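Local coordinates for L-asparaginase I (Vibrio cholerae, PDB 2OCD), which probably hydrolyses L-asparagine to L-aspartate and ammonium, as a cytoplasmic homotetramer of the asparaginase 1 family, at residues Arg3-Ile8 with Met46-Ile51; Ala28-Lys33 with Ile51-Pro56. All coordinates share one frame; numbering follows the deposited sequence. Where two conformers were deposited one is given.

Contact 1: residues Arg3-Ile8 with Met46-Ile51; sequences RKHIYI and MPLFTI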
loop_
_atom_site.group_PDB
_atom_site.type_symbol
_atom_site.label_atom_id
_atom_site.label_comp_id
_atom_site.label_asym_id
_atom_site.label_seq_id
_atom_site.Cartn_x
_atom_site.Cartn_y
_atom_site.Cartn_z
ATOM N N ARG B 3 34.795 -11.050 -15.589
ATOM C CA ARG B 3 34.001 -9.898 -15.182
ATOM C C ARG B 3 33.649 -8.923 -16.298
ATOM O O ARG B 3 34.410 -8.725 -17.251
ATOM C CB ARG B 3 34.735 -9.063 -14.132
ATOM C CG ARG B 3 34.925 -9.733 -12.806
ATOM C CD ARG B 3 35.973 -8.998 -11.969
ATOM N NE ARG B 3 35.387 -8.067 -11.010
ATOM C CZ ARG B 3 36.094 -7.359 -10.120
ATOM N NH1 ARG B 3 37.430 -7.441 -10.073
ATOM N NH2 ARG B 3 35.467 -6.555 -9.277
ATOM N N LYS B 4 32.527 -8.253 -16.054
ATOM C CA LYS B 4 31.969 -7.243 -16.897
ATOM C C LYS B 4 32.693 -5.939 -16.541
ATOM O O LYS B 4 33.337 -5.858 -15.498
ATOM C CB LYS B 4 30.450 -7.114 -16.632
ATOM C CG LYS B 4 29.665 -8.435 -16.354
ATOM C CD LYS B 4 29.738 -8.926 -14.874
ATOM C CE LYS B 4 28.573 -9.861 -14.439
ATOM N NZ LYS B 4 28.523 -11.193 -15.121
ATOM N N HIS B 5 32.589 -4.930 -17.410
ATOM C CA HIS B 5 33.182 -3.593 -17.180
ATOM C C HIS B 5 32.147 -2.487 -17.524
ATOM O O HIS B 5 31.755 -2.359 -18.674
ATOM C CB HIS B 5 34.428 -3.396 -18.052
ATOM C CG HIS B 5 35.334 -2.309 -17.573
ATOM N ND1 HIS B 5 36.707 -2.413 -17.623
ATOM C CD2 HIS B 5 35.072 -1.123 -16.974
ATOM C CE1 HIS B 5 37.249 -1.330 -17.092
ATOM N NE2 HIS B 5 36.283 -0.532 -16.693
ATOM N N ILE B 6 31.747 -1.681 -16.543
ATOM C CA ILE B 6 30.709 -0.630 -16.733
ATOM C C ILE B 6 31.325 0.743 -16.679
ATOM O O ILE B 6 32.225 1.013 -15.880
ATOM C CB ILE B 6 29.585 -0.695 -15.685
ATOM C CG1 ILE B 6 29.091 -2.146 -15.560
ATOM C CG2 ILE B 6 28.430 0.221 -16.065
ATOM C CD1 ILE B 6 28.384 -2.704 -16.863
ATOM N N TYR B 7 30.848 1.602 -17.551
ATOM C CA TYR B 7 31.347 2.933 -17.647
ATOM C C TYR B 7 30.357 3.826 -16.893
ATOM O O TYR B 7 29.158 3.779 -17.185
ATOM C CB TYR B 7 31.415 3.314 -19.110
ATOM C CG TYR B 7 31.700 4.748 -19.395
ATOM C CD1 TYR B 7 33.004 5.199 -19.487
ATOM C CD2 TYR B 7 30.673 5.641 -19.635
ATOM C CE1 TYR B 7 33.282 6.517 -19.775
ATOM C CE2 TYR B 7 30.926 6.956 -19.934
ATOM C CZ TYR B 7 32.230 7.397 -20.002
ATOM O OH TYR B 7 32.506 8.699 -20.308
ATOM N N ILE B 8 30.868 4.600 -15.913
ATOM C CA ILE B 8 30.069 5.540 -15.190
ATOM C C ILE B 8 30.389 6.916 -15.644
ATOM O O ILE B 8 31.550 7.349 -15.586
ATOM C CB ILE B 8 30.387 5.544 -13.746
ATOM C CG1 ILE B 8 30.254 4.139 -13.167
ATOM C CG2 ILE B 8 29.461 6.503 -13.033
ATOM C CD1 ILE B 8 30.842 4.064 -11.762
HETATM N N MSE B 46 31.176 -7.857 -8.138
HETATM C CA MSE B 46 30.833 -6.585 -8.747
HETATM C C MSE B 46 31.563 -6.539 -10.079
HETATM O O MSE B 46 32.564 -7.214 -10.225
HETATM C CB MSE B 46 31.250 -5.394 -7.865
HETATM C CG MSE B 46 30.309 -5.140 -6.672
HETATM SE SE MSE B 46 28.442 -4.552 -7.149
HETATM C CE MSE B 46 28.743 -2.722 -7.823
ATOM N N PRO B 47 31.057 -5.753 -11.053
ATOM C CA PRO B 47 31.803 -5.552 -12.285
ATOM C C PRO B 47 32.888 -4.500 -12.085
ATOM O O PRO B 47 32.768 -3.620 -11.218
ATOM C CB PRO B 47 30.746 -5.017 -13.243
ATOM C CG PRO B 47 29.853 -4.241 -12.344
ATOM C CD PRO B 47 29.793 -4.982 -11.041
ATOM N N LEU B 48 33.946 -4.590 -12.880
ATOM C CA LEU B 48 34.885 -3.474 -13.005
ATOM C C LEU B 48 34.092 -2.211 -13.414
ATOM O O LEU B 48 33.017 -2.305 -13.991
ATOM C CB LEU B 48 35.953 -3.789 -14.073
ATOM C CG LEU B 48 36.990 -4.893 -13.779
ATOM C CD1 LEU B 48 37.946 -5.022 -14.957
ATOM C CD2 LEU B 48 37.754 -4.584 -12.524
ATOM N N PHE B 49 34.638 -1.043 -13.121
ATOM C CA PHE B 49 34.028 0.197 -13.546
ATOM C C PHE B 49 35.088 1.303 -13.730
ATOM O O PHE B 49 36.044 1.396 -12.968
ATOM C CB PHE B 49 32.945 0.634 -12.547
ATOM C CG PHE B 49 33.479 1.041 -11.199
ATOM C CD1 PHE B 49 33.445 0.159 -10.136
ATOM C CD2 PHE B 49 33.992 2.316 -10.993
ATOM C CE1 PHE B 49 33.939 0.526 -8.867
ATOM C CE2 PHE B 49 34.503 2.716 -9.750
ATOM C CZ PHE B 49 34.486 1.812 -8.678
ATOM N N THR B 50 34.884 2.109 -14.767
ATOM C CA THR B 50 35.598 3.354 -15.000
ATOM C C THR B 50 34.597 4.516 -14.915
ATOM O O THR B 50 33.522 4.496 -15.542
ATOM C CB THR B 50 36.220 3.356 -16.408
ATOM O OG1 THR B 50 36.979 2.157 -16.572
ATOM C CG2 THR B 50 37.115 4.581 -16.655
ATOM N N ILE B 51 34.977 5.529 -14.147
ATOM C CA ILE B 51 34.197 6.720 -13.992
ATOM C C ILE B 51 34.913 7.854 -14.706
ATOM O O ILE B 51 36.126 8.003 -14.548
ATOM C CB ILE B 51 33.995 7.045 -12.525
ATOM C CG1 ILE B 51 33.119 8.273 -12.358
ATOM C CG2 ILE B 51 35.328 7.259 -11.796
ATOM C CD1 ILE B 51 32.593 8.401 -10.955
#

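Contact 2: residues Ala28-Lys33 with Ile51-Pro56; sequences AGFMEK and IHEYDP. With ACT (acetate ion), chain F.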
loop_
_atom_site.group_PDB
_atom_site.type_symbol
_atom_site.label_atom_id
_atom_site.label_comp_id
_atom_site.label_asym_id
_atom_site.label_seq_id
_atom_site.Cartn_x
_atom_site.Cartn_y
_atom_site.Cartn_z
ATOM N N ALA B 28 32.293 19.606 -6.090
ATOM C CA ALA B 28 33.707 19.460 -5.715
ATOM C C ALA B 28 34.401 18.507 -6.699
ATOM O O ALA B 28 33.963 17.381 -6.867
ATOM C CB ALA B 28 33.845 18.904 -4.289
ATOM N N GLY B 29 35.514 18.939 -7.298
ATOM C CA GLY B 29 36.133 18.210 -8.424
ATOM C C GLY B 29 36.820 16.917 -7.993
ATOM O O GLY B 29 37.650 16.904 -7.094
ATOM N N PHE B 30 36.491 15.837 -8.674
ATOM C CA PHE B 30 37.020 14.494 -8.389
ATOM C C PHE B 30 36.619 13.807 -7.063
ATOM O O PHE B 30 37.112 12.728 -6.781
ATOM C CB PHE B 30 38.540 14.436 -8.546
ATOM C CG PHE B 30 39.119 15.424 -9.538
ATOM C CD1 PHE B 30 40.170 16.261 -9.163
ATOM C CD2 PHE B 30 38.633 15.506 -10.837
ATOM C CE1 PHE B 30 40.716 17.169 -10.062
ATOM C CE2 PHE B 30 39.174 16.415 -11.741
ATOM C CZ PHE B 30 40.216 17.246 -11.353
HETATM N N MSE B 31 35.692 14.369 -6.283
HETATM C CA MSE B 31 35.298 13.680 -5.069
HETATM C C MSE B 31 34.548 12.366 -5.322
HETATM O O MSE B 31 34.830 11.375 -4.652
HETATM C CB MSE B 31 34.523 14.557 -4.087
HETATM C CG MSE B 31 35.067 14.346 -2.639
HETATM SE SE MSE B 31 33.687 14.127 -1.283
HETATM C CE MSE B 31 34.709 13.659 0.329
ATOM N N GLU B 32 33.594 12.361 -6.255
ATOM C CA GLU B 32 32.918 11.114 -6.638
ATOM C C GLU B 32 33.946 10.051 -6.930
ATOM O O GLU B 32 33.811 8.909 -6.514
ATOM C CB GLU B 32 32.061 11.255 -7.901
ATOM C CG GLU B 32 30.548 11.272 -7.629
ATOM C CD GLU B 32 29.929 9.954 -7.313
ATOM O OE1 GLU B 32 30.019 9.023 -8.081
ATOM O OE2 GLU B 32 29.295 9.849 -6.314
ATOM N N LYS B 33 34.970 10.423 -7.687
ATOM C CA LYS B 33 36.050 9.498 -8.009
ATOM C C LYS B 33 36.791 9.069 -6.721
ATOM O O LYS B 33 36.937 7.884 -6.471
ATOM C CB LYS B 33 36.975 10.125 -9.086
ATOM C CG LYS B 33 38.205 9.329 -9.535
ATOM C CD LYS B 33 37.870 7.925 -9.909
ATOM C CE LYS B 33 38.884 7.353 -10.878
ATOM N NZ LYS B 33 38.291 6.100 -11.450
ATOM N N ILE B 51 34.977 5.529 -14.147
ATOM C CA ILE B 51 34.197 6.720 -13.992
ATOM C C ILE B 51 34.913 7.854 -14.706
ATOM O O ILE B 51 36.126 8.003 -14.548
ATOM C CB ILE B 51 33.995 7.045 -12.525
ATOM C CG1 ILE B 51 33.119 8.273 -12.358
ATOM C CG2 ILE B 51 35.328 7.259 -11.796
ATOM C CD1 ILE B 51 32.593 8.401 -10.955
ATOM N N HIS B 52 34.133 8.615 -15.496
ATOM C CA HIS B 52 34.535 9.876 -16.063
ATOM C C HIS B 52 33.681 10.973 -15.467
ATOM O O HIS B 52 32.483 10.959 -15.600
ATOM C CB HIS B 52 34.293 9.884 -17.592
ATOM C CG HIS B 52 34.477 11.231 -18.240
ATOM N ND1 HIS B 52 35.645 11.957 -18.141
ATOM C CD2 HIS B 52 33.640 11.977 -19.000
ATOM C CE1 HIS B 52 35.520 13.089 -18.818
ATOM N NE2 HIS B 52 34.310 13.130 -19.346
ATOM N N GLU B 53 34.293 11.944 -14.821
ATOM C CA GLU B 53 33.548 13.109 -14.349
ATOM C C GLU B 53 33.524 14.192 -15.435
ATOM O O GLU B 53 34.562 14.528 -16.027
ATOM C CB GLU B 53 34.156 13.665 -13.059
ATOM C CG GLU B 53 33.609 15.017 -12.718
ATOM C CD GLU B 53 33.966 15.487 -11.322
ATOM O OE1 GLU B 53 34.548 14.716 -10.521
ATOM O OE2 GLU B 53 33.631 16.651 -11.019
ATOM N N TYR B 54 32.348 14.751 -15.673
ATOM C CA TYR B 54 32.166 15.700 -16.769
ATOM C C TYR B 54 32.817 17.000 -16.338
ATOM O O TYR B 54 32.876 17.290 -15.125
ATOM C CB TYR B 54 30.676 15.904 -17.118
ATOM C CG TYR B 54 30.105 14.891 -18.064
ATOM C CD1 TYR B 54 30.529 13.590 -18.049
ATOM C CD2 TYR B 54 29.134 15.235 -18.954
ATOM C CE1 TYR B 54 30.016 12.661 -18.911
ATOM C CE2 TYR B 54 28.606 14.322 -19.836
ATOM C CZ TYR B 54 29.045 13.033 -19.820
ATOM O OH TYR B 54 28.540 12.083 -20.705
ATOM N N ASP B 55 33.334 17.740 -17.323
ATOM C CA ASP B 55 34.025 18.996 -17.092
ATOM C C ASP B 55 33.725 19.925 -18.287
ATOM O O ASP B 55 34.434 19.921 -19.287
ATOM C CB ASP B 55 35.544 18.744 -16.902
ATOM C CG ASP B 55 36.323 20.017 -16.547
ATOM O OD1 ASP B 55 35.675 21.042 -16.234
ATOM O OD2 ASP B 55 37.582 19.990 -16.579
ATOM N N PRO B 56 32.722 20.784 -18.152
ATOM C CA PRO B 56 32.172 21.189 -16.865
ATOM C C PRO B 56 31.060 20.242 -16.423
ATOM O O PRO B 56 30.459 19.551 -17.236
ATOM C CB PRO B 56 31.623 22.575 -17.151
ATOM C CG PRO B 56 31.181 22.490 -18.659
ATOM C CD PRO B 56 31.986 21.374 -19.288
HETATM C C ACT F . 32.724 14.736 -21.646
HETATM O O ACT F . 33.266 15.485 -20.781
HETATM O OXT ACT F . 31.544 15.035 -21.932
HETATM C CH3 ACT F . 33.421 13.575 -22.314
#

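Contact 1: residues Arg3-Ile8 with Met46-Ile51
His-5 carries its ring with CG anti to the backbone N, beside the carbonyl carbon (chi1 -160°), and Thr-50 carries OG1 beside its own backbone N, anti to the carbonyl carbon; the NE2 end of the imidazole comes to this hydroxyl across the two strands. His-5 NE2 and Thr-50 OG1 are 2.8 Å apart in a hydrogen bond that either could donate, with the hydroxyl at the ring edge, near its plane. Leu-48 covers one face of the ring: its CB lies over the centre, 3.9 Å from the centroid of the His-5 ring, a CH-pi contact close to the ring normal. Tyr-82 meets the same imidazole edge-to-face. At the N-terminal end of the pairing, ahead of both strands, Arg-3 is bent at chi3 (97°). NE and NH2 of Arg-3 both grip Met-46 O, each at 3.1 Å, with the oxygen in the guanidinium plane; NH2 approaches from above the carbonyl plane. CD2 of Leu-48 covers one guanidinium face toward its rim. The backbones form a parallel pair in the mixed sheet of the N-terminal domain, strand 48-58 being outermost within the chain and strand 5-12 its neighbour. Ile-6 hydrogen-bonds to the residues on both sides of Phe-49, N to Leu-48 O and O to Thr-50 N, and Ile-8 N follows at 2.7 Å from Thr-50 O; the bond from Leu-48 N to Lys-4 O is weak. Ile-6, Ile-8, Phe-49 and Ile-51 give their part of one sheet face its apolar side chains. Ile-8 CD1 touches Phe-49 CD2 at 3.7 Å, and the CB atoms of Ile-8 and Ile-51 stand 4.1 Å apart. CG1 of Ile-6 packs on CG of Pro-47 at 3.9 Å, while Leu-136 of helix 127-141 touches both Ile-6 and Met-46.

Contact 2: residues Ala28-Lys33 with Ile51-Pro56
Phe-30 has a positive phi (67°), uncommon for a residue with a side chain, and it is its amide that reaches across: Phe-30 N donates to Glu-53 OE1 over 2.9 Å. The amide meets OE1 on the syn side, somewhat out of the carboxylate plane. Glu-53 gets there with an extended chain, CG anti to the backbone N and CD continuing outward (chi2 169°), while OE2 faces Gly-29 CA at 3.9 Å. The turn explains the backbone: Ala-28 to Met-31 is a type II beta turn with Phe-30 as its third residue, and Phe-30 is also the N-cap of the short helix 31-35. An edge strand of the N-terminal sheet is thus tied to a helix start; the helix follows the loop after Thr-14, the predicted nucleophile, whose side chain is about 9 Å from that of Glu-32. Further into the helix, Glu-32 OE1 approaches Ile-51 CD1 at 3.9 Å, the two side chains crossing at about a right angle. Lys-33 passes alongside Ile-51 CG2, though its details are doubtful because a second conformer exists. His-52 points away from the helix, and its NE2 gives a nearly straight hydrogen bond (172°, 2.9 Å) to O of an acetate, probably from the crystallisation liquor. The acetate OXT lies over the centre of the Tyr-54 ring, whose hydroxyl is hydrogen-bonded to Asp-74.

In the fold
Contacts 1 and 2, their centres 16 Å apart, use successive sections of strand 48-58 and share Ile-51. Along the chain their segments alternate: 3-8, 28-33, 46-51, 51-56. Strand 5-12 comes first, helix 31-35 is the next regular element, and strand 48-58 then returns beside 5-12 at the edge of the N-terminal sheet, meeting the helix in contact 2. A probable hydrogen bond from His-52 N to Ile-8 O, 2.9 Å long, carries the parallel pairing of contact 1 into the strand section used by contact 2. Contact 1 lies away from the predicted active-site and substrate-binding residues, whereas contact 2 approaches the region of the predicted catalytic Thr-14.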